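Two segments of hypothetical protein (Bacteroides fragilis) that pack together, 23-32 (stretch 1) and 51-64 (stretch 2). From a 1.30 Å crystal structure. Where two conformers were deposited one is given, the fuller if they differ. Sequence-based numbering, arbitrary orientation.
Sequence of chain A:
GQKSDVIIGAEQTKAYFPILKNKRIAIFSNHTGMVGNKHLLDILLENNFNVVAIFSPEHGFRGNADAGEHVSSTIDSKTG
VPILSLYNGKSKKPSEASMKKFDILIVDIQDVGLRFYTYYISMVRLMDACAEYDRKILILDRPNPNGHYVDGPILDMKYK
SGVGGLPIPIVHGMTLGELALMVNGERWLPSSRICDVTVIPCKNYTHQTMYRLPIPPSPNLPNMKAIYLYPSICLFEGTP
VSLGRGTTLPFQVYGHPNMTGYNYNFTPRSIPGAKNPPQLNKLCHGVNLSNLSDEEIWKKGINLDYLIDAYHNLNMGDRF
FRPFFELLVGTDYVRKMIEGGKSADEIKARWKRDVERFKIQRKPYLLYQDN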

ATOM      1  N   LYS A  23      24.864   0.871  17.430  1.00 16.17           N
ATOM      2  CA  LYS A  23      23.771   1.829  17.455  0.70 17.25           C
ATOM      3  C   LYS A  23      22.588   1.250  18.218  1.00 16.13           C
ATOM      4  O   LYS A  23      22.366   0.031  18.271  1.00 16.63           O
ATOM      5  CB  LYS A  23      23.326   2.199  16.039  0.70 17.67           C
ATOM      6  CG  LYS A  23      24.354   3.078  15.280  0.70 19.07           C
ATOM      7  CD  LYS A  23      23.746   3.612  13.986  0.70 20.87           C
ATOM      8  CE  LYS A  23      24.646   4.604  13.285  0.70 21.89           C
ATOM      9  NZ  LYS A  23      25.916   3.987  12.837  0.70 19.45           N
ATOM     10  N   ARG A  24      21.807   2.132  18.813  1.00 15.13           N
ATOM     11  CA  ARG A  24      20.527   1.759  19.381  1.00 15.12           C
ATOM     12  C   ARG A  24      19.504   1.809  18.251  1.00 14.45           C
ATOM     13  O   ARG A  24      19.404   2.796  17.556  1.00 14.84           O
ATOM     14  CB  ARG A  24      20.140   2.732  20.472  1.00 14.87           C
ATOM     15  CG  ARG A  24      21.086   2.769  21.684  1.00 14.54           C
ATOM     16  CD  ARG A  24      20.773   3.966  22.562  1.00 16.24           C
ATOM     17  NE  ARG A  24      21.009   5.251  21.840  1.00 19.27           N
ATOM     18  CZ  ARG A  24      20.418   6.422  22.119  1.00 19.77           C
ATOM     19  NH1 ARG A  24      19.517   6.495  23.087  1.00 21.83           N
ATOM     20  NH2 ARG A  24      20.686   7.518  21.413  1.00 20.67           N
ATOM     21  N   ILE A  25      18.761   0.723  18.068  1.00 13.14           N
ATOM     22  CA  ILE A  25      17.999   0.502  16.831  1.00 13.28           C
ATOM     23  C   ILE A  25      16.502   0.407  17.137  1.00 12.84           C
ATOM     24  O   ILE A  25      16.071  -0.306  18.043  1.00 13.90           O
ATOM     25  CB  ILE A  25      18.467  -0.801  16.130  1.00 13.45           C
ATOM     26  CG1 ILE A  25      19.953  -0.719  15.756  1.00 13.96           C
ATOM     27  CG2 ILE A  25      17.585  -1.119  14.885  1.00 14.77           C
ATOM     28  CD1 ILE A  25      20.586  -2.055  15.584  1.00 14.36           C
ATOM     29  N   ALA A  26      15.704   1.143  16.393  1.00 13.21           N
ATOM     30  CA  ALA A  26      14.257   0.925  16.331  1.00 13.81           C
ATOM     31  C   ALA A  26      13.915   0.379  14.964  1.00 13.22           C
ATOM     32  O   ALA A  26      14.606   0.654  14.015  1.00 12.45           O
ATOM     33  CB  ALA A  26      13.501   2.227  16.538  1.00 15.13           C
ATOM     34  N   ILE A  27      12.828  -0.376  14.889  1.00 12.32           N
ATOM     35  CA  ILE A  27      12.360  -0.968  13.630  1.00 11.97           C
ATOM     36  C   ILE A  27      10.897  -0.586  13.393  1.00 13.65           C
ATOM     37  O   ILE A  27      10.078  -0.674  14.328  1.00 16.87           O
ATOM     38  CB  ILE A  27      12.473  -2.463  13.655  1.00 13.57           C
ATOM     39  CG1 ILE A  27      13.900  -2.921  13.933  1.00 13.83           C
ATOM     40  CG2 ILE A  27      11.940  -3.057  12.367  1.00 16.01           C
ATOM     41  CD1 ILE A  27      13.983  -4.361  14.244  1.00 17.09           C
ATOM     42  N   PHE A  28      10.565  -0.199  12.149  1.00 12.51           N
ATOM     43  CA  PHE A  28       9.203  -0.032  11.671  1.00 12.94           C
ATOM     44  C   PHE A  28       8.927  -1.190  10.763  1.00 11.93           C
ATOM     45  O   PHE A  28       9.536  -1.320   9.691  1.00 12.96           O
ATOM     46  CB  PHE A  28       9.012   1.286  10.947  1.00 13.29           C
ATOM     47  CG  PHE A  28       7.665   1.436  10.261  1.00 14.50           C
ATOM     48  CD1 PHE A  28       6.516   1.462  10.988  1.00 16.86           C
ATOM     49  CD2 PHE A  28       7.569   1.580   8.890  1.00 16.41           C
ATOM     50  CE1 PHE A  28       5.266   1.624  10.351  1.00 16.70           C
ATOM     51  CE2 PHE A  28       6.366   1.720   8.254  1.00 18.64           C
ATOM     52  CZ  PHE A  28       5.225   1.736   8.969  1.00 18.05           C
ATOM     53  N   SER A  29       8.019  -2.052  11.181  1.00 12.63           N
ATOM     54  CA  SER A  29       7.727  -3.268  10.455  1.00 12.42           C
ATOM     55  C   SER A  29       6.422  -3.879  10.945  1.00 13.61           C
ATOM     56  O   SER A  29       5.722  -3.294  11.766  1.00 15.31           O
ATOM     57  CB  SER A  29       8.896  -4.256  10.644  1.00 13.03           C
ATOM     58  OG  SER A  29       8.825  -5.390   9.806  1.00 14.22           O
ATOM     59  N   ASN A  30       6.130  -5.049  10.376  1.00 13.57           N
ATOM     60  CA  ASN A  30       4.996  -5.864  10.794  1.00 13.52           C
ATOM     61  C   ASN A  30       5.343  -7.311  10.492  1.00 14.31           C
ATOM     62  O   ASN A  30       6.507  -7.643  10.270  1.00 15.81           O
ATOM     63  CB  ASN A  30       3.668  -5.372  10.172  1.00 13.34           C
ATOM     64  CG  ASN A  30       3.593  -5.582   8.684  1.00 13.97           C
ATOM     65  OD1 ASN A  30       4.496  -6.175   8.089  1.00 13.56           O
ATOM     66  ND2 ASN A  30       2.488  -5.105   8.079  1.00 15.28           N
ATOM     67  N   HIS A  31       4.335  -8.172  10.395  1.00 13.78           N
ATOM     68  CA  HIS A  31       4.578  -9.568  10.171  1.00 13.39           C
ATOM     69  C   HIS A  31       5.218  -9.900   8.831  1.00 13.59           C
ATOM     70  O   HIS A  31       5.654 -11.022   8.643  1.00 15.01           O
ATOM     71  CB  HIS A  31       3.245 -10.346  10.296  1.00 15.35           C
ATOM     72  CG  HIS A  31       2.292 -10.015   9.208  1.00 14.92           C
ATOM     73  ND1 HIS A  31       1.686  -8.785   9.104  1.00 17.01           N
ATOM     74  CD2 HIS A  31       1.953 -10.710   8.098  1.00 15.45           C
ATOM     75  CE1 HIS A  31       0.987  -8.751   7.978  1.00 17.09           C
ATOM     76  NE2 HIS A  31       1.130  -9.908   7.360  1.00 17.65           N
ATOM     77  N   THR A  32       5.225  -8.947   7.896  1.00 12.95           N
ATOM     78  CA  THR A  32       5.861  -9.207   6.604  1.00 12.65           C
ATOM     79  C   THR A  32       7.376  -9.000   6.629  1.00 12.89           C
ATOM     80  O   THR A  32       8.038  -9.351   5.652  1.00 14.11           O
ATOM     81  CB  THR A  32       5.280  -8.308   5.484  1.00 12.83           C
ATOM     82  OG1 THR A  32       5.583  -6.916   5.769  1.00 12.34           O
ATOM     83  CG2 THR A  32       3.764  -8.533   5.330  1.00 14.49           C
ATOM     84  N   VAL A  51      18.398  -3.769  19.637  1.00 14.84           N
ATOM     85  CA  VAL A  51      17.090  -3.302  19.200  1.00 15.34           C
ATOM     86  C   VAL A  51      16.295  -2.882  20.434  1.00 16.22           C
ATOM     87  O   VAL A  51      16.105  -3.693  21.355  1.00 18.95           O
ATOM     88  CB  VAL A  51      16.331  -4.344  18.370  1.00 15.57           C
ATOM     89  CG1 VAL A  51      14.979  -3.777  17.877  1.00 16.39           C
ATOM     90  CG2 VAL A  51      17.182  -4.826  17.173  1.00 16.47           C
ATOM     91  N   VAL A  52      15.870  -1.626  20.458  1.00 15.80           N
ATOM     92  CA  VAL A  52      15.272  -1.021  21.643  1.00 17.69           C
ATOM     93  C   VAL A  52      13.796  -0.770  21.493  1.00 18.51           C
ATOM     94  O   VAL A  52      13.122  -0.522  22.505  1.00 21.16           O
ATOM     95  CB  VAL A  52      16.005   0.293  22.009  1.00 18.57           C
ATOM     96  CG1 VAL A  52      17.496   0.017  22.291  1.00 20.37           C
ATOM     97  CG2 VAL A  52      15.819   1.379  21.021  1.00 21.37           C
ATOM     98  N   ALA A  53      13.267  -0.805  20.262  1.00 18.94           N
ATOM     99  CA  ALA A  53      11.869  -0.541  20.051  1.00 19.15           C
ATOM    100  C   ALA A  53      11.414  -0.987  18.679  1.00 18.99           C
ATOM    101  O   ALA A  53      12.169  -0.996  17.750  1.00 17.85           O
ATOM    102  CB  ALA A  53      11.566   0.957  20.200  1.00 20.56           C
ATOM    103  N   ILE A  54      10.162  -1.387  18.605  1.00 19.74           N
ATOM    104  CA  ILE A  54       9.518  -1.608  17.342  1.00 20.35           C
ATOM    105  C   ILE A  54       8.226  -0.800  17.174  1.00 17.14           C
ATOM    106  O   ILE A  54       7.393  -0.743  18.080  1.00 20.29           O
ATOM    107  CB  ILE A  54       9.345  -3.061  17.108  1.00 22.91           C
ATOM    108  CG1 ILE A  54       8.495  -3.756  18.133  1.00 27.25           C
ATOM    109  CG2 ILE A  54      10.725  -3.738  17.147  1.00 28.90           C
ATOM    110  CD1 ILE A  54       8.876  -5.251  18.254  1.00 32.81           C
ATOM    111  N   PHE A  55       8.102  -0.127  16.035  1.00 15.62           N
ATOM    112  CA  PHE A  55       6.915   0.611  15.660  1.00 14.64           C
ATOM    113  C   PHE A  55       6.144  -0.229  14.659  1.00 15.50           C
ATOM    114  O   PHE A  55       6.720  -0.731  13.703  1.00 16.13           O
ATOM    115  CB  PHE A  55       7.336   1.902  14.979  1.00 15.69           C
ATOM    116  CG  PHE A  55       8.010   2.909  15.893  1.00 17.36           C
ATOM    117  CD1 PHE A  55       7.245   3.728  16.694  1.00 20.09           C
ATOM    118  CD2 PHE A  55       9.390   3.094  15.871  1.00 18.54           C
ATOM    119  CE1 PHE A  55       7.852   4.649  17.533  1.00 21.31           C
ATOM    120  CE2 PHE A  55      10.000   4.017  16.705  1.00 18.56           C
ATOM    121  CZ  PHE A  55       9.234   4.790  17.536  1.00 19.32           C
ATOM    122  N   SER A  56       4.850  -0.393  14.879  1.00 16.50           N
ATOM    123  CA  SER A  56       4.054  -1.181  13.957  1.00 18.71           C
ATOM    124  C   SER A  56       2.853  -0.378  13.489  1.00 20.06           C
ATOM    125  O   SER A  56       2.294   0.371  14.271  1.00 22.37           O
ATOM    126  CB  SER A  56       3.603  -2.472  14.597  1.00 20.59           C
ATOM    127  OG  SER A  56       2.738  -3.167  13.699  1.00 23.97           O
ATOM    128  N   PRO A  57       2.470  -0.521  12.215  1.00 20.61           N
ATOM    129  CA  PRO A  57       1.166   0.045  11.817  1.00 23.43           C
ATOM    130  C   PRO A  57      -0.047  -0.829  12.297  1.00 25.24           C
ATOM    131  O   PRO A  57      -1.182  -0.408  12.116  1.00 28.35           O
ATOM    132  CB  PRO A  57       1.277   0.070  10.301  1.00 22.81           C
ATOM    133  CG  PRO A  57       2.090  -1.133   9.952  1.00 21.99           C
ATOM    134  CD  PRO A  57       3.080  -1.309  11.123  1.00 20.52           C
ATOM    135  N   GLU A  58       0.184  -2.053  12.788  1.00 27.91           N
ATOM    136  CA  GLU A  58      -0.847  -2.873  13.451  1.00 31.24           C
ATOM    137  C   GLU A  58      -0.558  -2.909  14.954  1.00 33.29           C
ATOM    138  O   GLU A  58      -0.182  -1.862  15.503  1.00 35.01           O
ATOM    139  CB  GLU A  58      -0.938  -4.265  12.806  1.00 31.43           C
ATOM    140  CG  GLU A  58      -1.717  -4.234  11.476  1.00 32.21           C
ATOM    141  CD  GLU A  58      -0.848  -3.969  10.262  1.00 32.33           C
ATOM    142  OE1 GLU A  58       0.260  -4.589  10.129  1.00 28.45           O
ATOM    143  OE2 GLU A  58      -1.307  -3.137   9.431  1.00 32.46           O
ATOM    144  N   HIS A  59      -0.721  -4.046  15.648  1.00 35.73           N
ATOM    145  CA  HIS A  59      -0.393  -4.072  17.092  1.00 36.34           C
ATOM    146  C   HIS A  59       1.111  -4.156  17.239  1.00 36.03           C
ATOM    147  O   HIS A  59       1.774  -3.248  17.790  1.00 37.90           O
ATOM    148  CB  HIS A  59      -1.034  -5.253  17.834  1.00 37.03           C
ATOM    149  CG  HIS A  59      -0.481  -5.464  19.215  1.00 38.78           C
ATOM    150  N   GLY A  60       1.605  -5.271  16.734  0.60 35.61           N
ATOM    151  CA  GLY A  60       2.974  -5.620  16.765  0.60 34.78           C
ATOM    152  C   GLY A  60       3.099  -6.679  15.695  0.60 33.89           C
ATOM    153  O   GLY A  60       2.109  -7.213  15.177  0.60 34.78           O
ATOM    154  N   PHE A  61       4.334  -7.054  15.496  0.60 32.15           N
ATOM    155  CA  PHE A  61       4.840  -7.614  14.263  0.60 31.10           C
ATOM    156  C   PHE A  61       4.759  -9.134  14.261  0.60 29.84           C
ATOM    157  O   PHE A  61       5.370  -9.781  13.420  0.60 29.00           O
ATOM    158  CB  PHE A  61       6.300  -7.207  14.197  0.60 31.51           C
ATOM    159  CG  PHE A  61       7.070  -7.622  15.421  0.60 31.36           C
ATOM    160  CD1 PHE A  61       6.767  -7.085  16.674  0.60 31.59           C
ATOM    161  CD2 PHE A  61       8.065  -8.559  15.328  0.60 30.90           C
ATOM    162  CE1 PHE A  61       7.459  -7.485  17.795  0.60 30.17           C
ATOM    163  CE2 PHE A  61       8.770  -8.929  16.427  0.60 31.13           C
ATOM    164  CZ  PHE A  61       8.467  -8.395  17.663  0.60 29.86           C
ATOM    165  N   ARG A  62       4.035  -9.695  15.232  1.00 28.25           N
ATOM    166  CA  ARG A  62       3.960 -11.134  15.416  0.60 27.00           C
ATOM    167  C   ARG A  62       2.656 -11.675  14.891  0.60 27.24           C
ATOM    168  O   ARG A  62       2.377 -12.863  15.069  0.60 25.63           O
ATOM    169  CB  ARG A  62       4.083 -11.453  16.906  0.60 26.15           C
ATOM    170  CG  ARG A  62       5.396 -10.949  17.515  0.60 24.74           C
ATOM    171  CD  ARG A  62       6.595 -11.802  17.031  0.60 21.58           C
ATOM    172  NE  ARG A  62       7.830 -11.447  17.734  0.60 16.56           N
ATOM    173  CZ  ARG A  62       9.061 -11.796  17.348  0.60 13.64           C
ATOM    174  NH1 ARG A  62       9.227 -12.542  16.254  0.60 13.52           N
ATOM    175  NH2 ARG A  62      10.108 -11.392  18.036  0.60 13.37           N
ATOM    176  N   GLY A  63       1.882 -10.795  14.231  0.60 28.40           N
ATOM    177  CA  GLY A  63       0.642 -11.140  13.534  1.00 30.43           C
ATOM    178  C   GLY A  63      -0.457 -11.548  14.453  1.00 32.23           C
ATOM    179  O   GLY A  63      -1.393 -12.175  13.983  1.00 34.61           O
ATOM    180  N   ASN A  64      -0.399 -11.152  15.727  1.00 35.19           N
ATOM    181  CA  ASN A  64      -1.226 -11.760  16.763  1.00 36.88           C
ATOM    182  C   ASN A  64      -0.854 -13.238  16.769  1.00 37.72           C
ATOM    183  O   ASN A  64       0.001 -13.655  17.570  1.00 39.90           O
TER
HETATM  184  O   HOH W   1       1.116  -7.168  11.339  0.50 16.34           O

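A backbone amide or carbonyl taken out of water must find a partner within the protein, and adjacent parallel strands show how economically this can be arranged and where it may fail. In this hypothetical protein from Bacteroides fragilis, the strand through Ile 25 and Ile 27 runs beside the one that carries Val 51 to Ser 56, their directions 15° apart and their axes approaching to 4.6 Å. As is usual in a parallel pair, one residue bonds through both its N and its O to the neighbouring strand. Ile 27 does so here: its N donates to Ala 53 O (3.0 Å), and its O accepts from Phe 55 N (2.7 Å). The ladder extends in both directions, from Val 52 N to Ile 25 O at 2.8 Å and from Ser 29 N to Phe 55 O at 3.1 Å. Weaker CA-H...O contacts supplement these carbonyls, as where Ala 26 CA lies 3.2 Å from Ala 53 O.

The register slips by one residue between the Ile 25-Val 51 and Ala 26-Ala 53 pairs, a beta bulge that takes in Val 52, whose psi is -16°. Its cost is visible in the bonding: Val 52 N takes Ile 25 O almost linearly, at 172°, while Ala 53 N, 3.6 Å from that same Ile 25 O, is buried without a partner anywhere in the model.

Side chains pack on both faces of the pair. On one, Ile 27 CD1 meets Val 51 CG1 at 3.8 Å, and Ile 27 CB lies 4.1 Å from Ile 54 CG2. On the other, the small Ala 26 side chain sits at the edge of the Phe 55 ring, with CB 3.9 Å from CE2, while Phe 28 reaches along its neighbour to place CE1 3.7 Å from Pro 57 CD. These apolar groups make no polar demands, so close fit suffices.

Beyond the strands, side chains take over the bonding. Asn 30 uses both ends of its amide: ND2 donates to Glu 58 OE1 (3.1 Å) across the contact, while OD1 accepts from Thr 32 N (2.9 Å) and Thr 32 OG1 (2.7 Å), bracing its own loop. Ser 56 OG similarly accepts from Glu 58 N at 2.9 Å, tying down the turn after the second strand. A water adds a further link, donating to Glu 58 OE1 at 3.0 Å and hydrogen-bonding to His 31 ND1 at 2.8 Å. Glu 58 OE1 thus serves two donors, while Glu 58 OE2 and His 31 NE2 are satisfied elsewhere in the structure.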